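Endo-beta-1,4-mannanase (Alicyclobacillus acidocaldarius, PDB 4CD8) hydrolyses internal beta-1,4-mannosidic linkages of mannans, as a TIM-barrel glycoside hydrolase of family GH113. Local coordinates at residues Trp192-Ile198 / Val219-Lys225. Residue numbers count along the deposited sequence, not the author numbering.
Sequences WDAVDLI and VAEAHEK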
loop_
_atom_site.group_PDB
_atom_site.type_symbol
_atom_site.label_atom_id
_atom_site.label_comp_id
_atom_site.label_asym_id
_atom_site.label_seq_id
_atom_site.Cartn_x
_atom_site.Cartn_y
_atom_site.Cartn_z
ATOM N N TRP A 192 15.041 5.064 -6.952
ATOM C CA TRP A 192 14.256 4.063 -7.666
ATOM C C TRP A 192 15.128 2.941 -8.257
ATOM O O TRP A 192 14.661 1.833 -8.416
ATOM C CB TRP A 192 13.417 4.657 -8.800
ATOM C CG TRP A 192 12.258 5.544 -8.394
ATOM C CD1 TRP A 192 12.019 6.779 -8.852
ATOM C CD2 TRP A 192 11.165 5.229 -7.470
ATOM N NE1 TRP A 192 10.833 7.272 -8.304
ATOM C CE2 TRP A 192 10.298 6.332 -7.477
ATOM C CE3 TRP A 192 10.821 4.107 -6.729
ATOM C CZ2 TRP A 192 9.146 6.373 -6.696
ATOM C CZ3 TRP A 192 9.695 4.146 -5.929
ATOM C CH2 TRP A 192 8.862 5.279 -5.924
ATOM N N ASP A 193 16.378 3.252 -8.585
ATOM C CA ASP A 193 17.266 2.192 -9.053
ATOM C C ASP A 193 17.492 1.053 -8.052
ATOM O O ASP A 193 17.868 -0.054 -8.438
ATOM C CB ASP A 193 18.611 2.798 -9.458
ATOM C CG ASP A 193 19.305 3.481 -8.301
ATOM O OD1 ASP A 193 18.837 4.552 -7.880
ATOM O OD2 ASP A 193 20.276 2.962 -7.751
ATOM N N ALA A 194 17.228 1.281 -6.771
ATOM C CA ALA A 194 17.436 0.291 -5.749
ATOM C C ALA A 194 16.262 -0.636 -5.573
ATOM O O ALA A 194 16.356 -1.578 -4.833
ATOM C CB ALA A 194 17.802 0.956 -4.416
ATOM N N VAL A 195 15.146 -0.354 -6.253
ATOM C CA VAL A 195 14.008 -1.223 -6.176
ATOM C C VAL A 195 13.647 -1.836 -7.524
ATOM O O VAL A 195 14.149 -1.431 -8.540
ATOM C CB VAL A 195 12.786 -0.550 -5.517
ATOM C CG1 VAL A 195 13.174 -0.013 -4.136
ATOM C CG2 VAL A 195 12.233 0.546 -6.397
ATOM N N ASP A 196 12.816 -2.873 -7.503
ATOM C CA ASP A 196 12.401 -3.544 -8.754
ATOM C C ASP A 196 11.278 -2.867 -9.488
ATOM O O ASP A 196 11.155 -2.945 -10.702
ATOM C CB ASP A 196 12.049 -4.993 -8.457
ATOM C CG ASP A 196 13.186 -5.714 -7.738
ATOM O OD1 ASP A 196 14.342 -5.550 -8.170
ATOM O OD2 ASP A 196 12.962 -6.436 -6.771
ATOM N N LEU A 197 10.370 -2.277 -8.707
ATOM C CA LEU A 197 9.162 -1.656 -9.231
ATOM C C LEU A 197 8.945 -0.317 -8.566
ATOM O O LEU A 197 9.068 -0.200 -7.341
ATOM C CB LEU A 197 7.915 -2.517 -8.945
ATOM C CG LEU A 197 7.931 -3.919 -9.544
ATOM C CD1 LEU A 197 7.029 -4.854 -8.756
ATOM C CD2 LEU A 197 7.503 -3.826 -11.003
ATOM N N ILE A 198 8.591 0.665 -9.366
ATOM C CA ILE A 198 8.212 1.979 -8.837
ATOM C C ILE A 198 6.738 1.897 -8.482
ATOM O O ILE A 198 5.973 1.394 -9.269
ATOM C CB ILE A 198 8.412 3.083 -9.910
ATOM C CG1 ILE A 198 9.895 3.229 -10.215
ATOM C CG2 ILE A 198 7.922 4.408 -9.434
ATOM C CD1 ILE A 198 10.219 4.113 -11.400
ATOM N N VAL A 219 8.362 9.122 -15.796
ATOM C CA VAL A 219 9.114 8.597 -14.664
ATOM C C VAL A 219 9.476 7.135 -14.910
ATOM O O VAL A 219 10.644 6.735 -14.740
ATOM C CB VAL A 219 8.293 8.717 -13.357
ATOM C CG1 VAL A 219 8.935 7.889 -12.234
ATOM C CG2 VAL A 219 8.185 10.175 -12.920
ATOM N N ALA A 220 8.515 6.325 -15.326
ATOM C CA ALA A 220 8.822 4.922 -15.632
ATOM C C ALA A 220 9.901 4.822 -16.706
ATOM O O ALA A 220 10.876 4.067 -16.573
ATOM C CB ALA A 220 7.563 4.207 -16.070
ATOM N N GLU A 221 9.736 5.594 -17.771
ATOM C CA GLU A 221 10.666 5.493 -18.887
ATOM C C GLU A 221 12.044 6.043 -18.507
ATOM O O GLU A 221 13.087 5.414 -18.807
ATOM C CB GLU A 221 10.012 6.153 -20.091
ATOM C CG GLU A 221 8.832 5.269 -20.569
ATOM C CD GLU A 221 8.054 5.802 -21.787
ATOM O OE1 GLU A 221 8.153 7.012 -22.094
ATOM O OE2 GLU A 221 7.319 4.998 -22.435
ATOM N N ALA A 222 12.079 7.126 -17.732
ATOM C CA ALA A 222 13.328 7.719 -17.269
ATOM C C ALA A 222 14.156 6.767 -16.438
ATOM O O ALA A 222 15.381 6.733 -16.584
ATOM C CB ALA A 222 13.065 9.019 -16.488
ATOM N N HIS A 223 13.494 6.015 -15.560
ATOM C CA HIS A 223 14.163 5.116 -14.645
ATOM C C HIS A 223 14.265 3.700 -15.179
ATOM O O HIS A 223 14.857 2.846 -14.528
ATOM C CB HIS A 223 13.443 5.133 -13.289
ATOM C CG HIS A 223 13.514 6.473 -12.619
ATOM N ND1 HIS A 223 14.607 6.877 -11.882
ATOM C CD2 HIS A 223 12.664 7.525 -12.629
ATOM C CE1 HIS A 223 14.432 8.118 -11.471
ATOM N NE2 HIS A 223 13.243 8.519 -11.879
ATOM N N GLU A 224 13.653 3.453 -16.333
ATOM C CA GLU A 224 13.638 2.116 -16.976
ATOM C C GLU A 224 13.142 1.053 -15.987
ATOM O O GLU A 224 13.767 0.019 -15.786
ATOM C CB GLU A 224 15.016 1.790 -17.560
ATOM C CG GLU A 224 15.563 2.942 -18.384
ATOM C CD GLU A 224 16.734 2.568 -19.257
ATOM O OE1 GLU A 224 17.783 2.203 -18.693
ATOM O OE2 GLU A 224 16.610 2.682 -20.494
ATOM N N LYS A 225 12.046 1.373 -15.306
ATOM C CA LYS A 225 11.423 0.470 -14.357
ATOM C C LYS A 225 9.931 0.525 -14.612
ATOM O O LYS A 225 9.414 1.606 -14.948
ATOM C CB LYS A 225 11.560 0.961 -12.899
ATOM C CG LYS A 225 12.952 1.090 -12.332
ATOM C CD LYS A 225 13.381 -0.202 -11.697
ATOM C CE LYS A 225 14.832 -0.117 -11.302
ATOM N NZ LYS A 225 15.296 -1.480 -11.177
HETATM O O HOH W 1 18.051 -0.962 -11.002
HETATM O O HOH W 2 13.101 -3.699 -12.350
#
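Start with Lys-225, which loses the most surface here. Its side chain reaches into the bend formed by the 3-10 turn 192-194 and the residues after it, where NZ donates a hydrogen bond to Val-195 O (2.9 Å). One water links NZ to Asp-193 O and a second links it to Asp-196 O, so NZ holds one carbonyl directly and reaches two more through water, the second of these by a weak bond. The carboxylates of Asp-193 and Asp-196 instead form salt bridges with Arg-163 and Arg-170 on helix 159-172. Ile-198 supplies the apolar part: its CD1 sits 3.7 Å from Lys-225 CB, 3.9 Å from His-223 CB and 4.1 Å from Val-219 CG1. Beside this apolar cluster, Trp-192 turns the edge of its five-membered ring to the face of His-223, a T-shaped pair with centroids 4.8 Å apart and planes at 74°, while its NE1 is hydrogen-bonded to Glu-186 O. A Schellman motif ends the helix, and the positive phi of Glu-224 swings the chain round so that Lys-225 faces the turn. The contact thus lies within a beta-alpha-beta unit of the barrel, joining the lead-in to strand 197-201 with the C-terminal end of helix 209-223, just before parallel strand 227-232 begins.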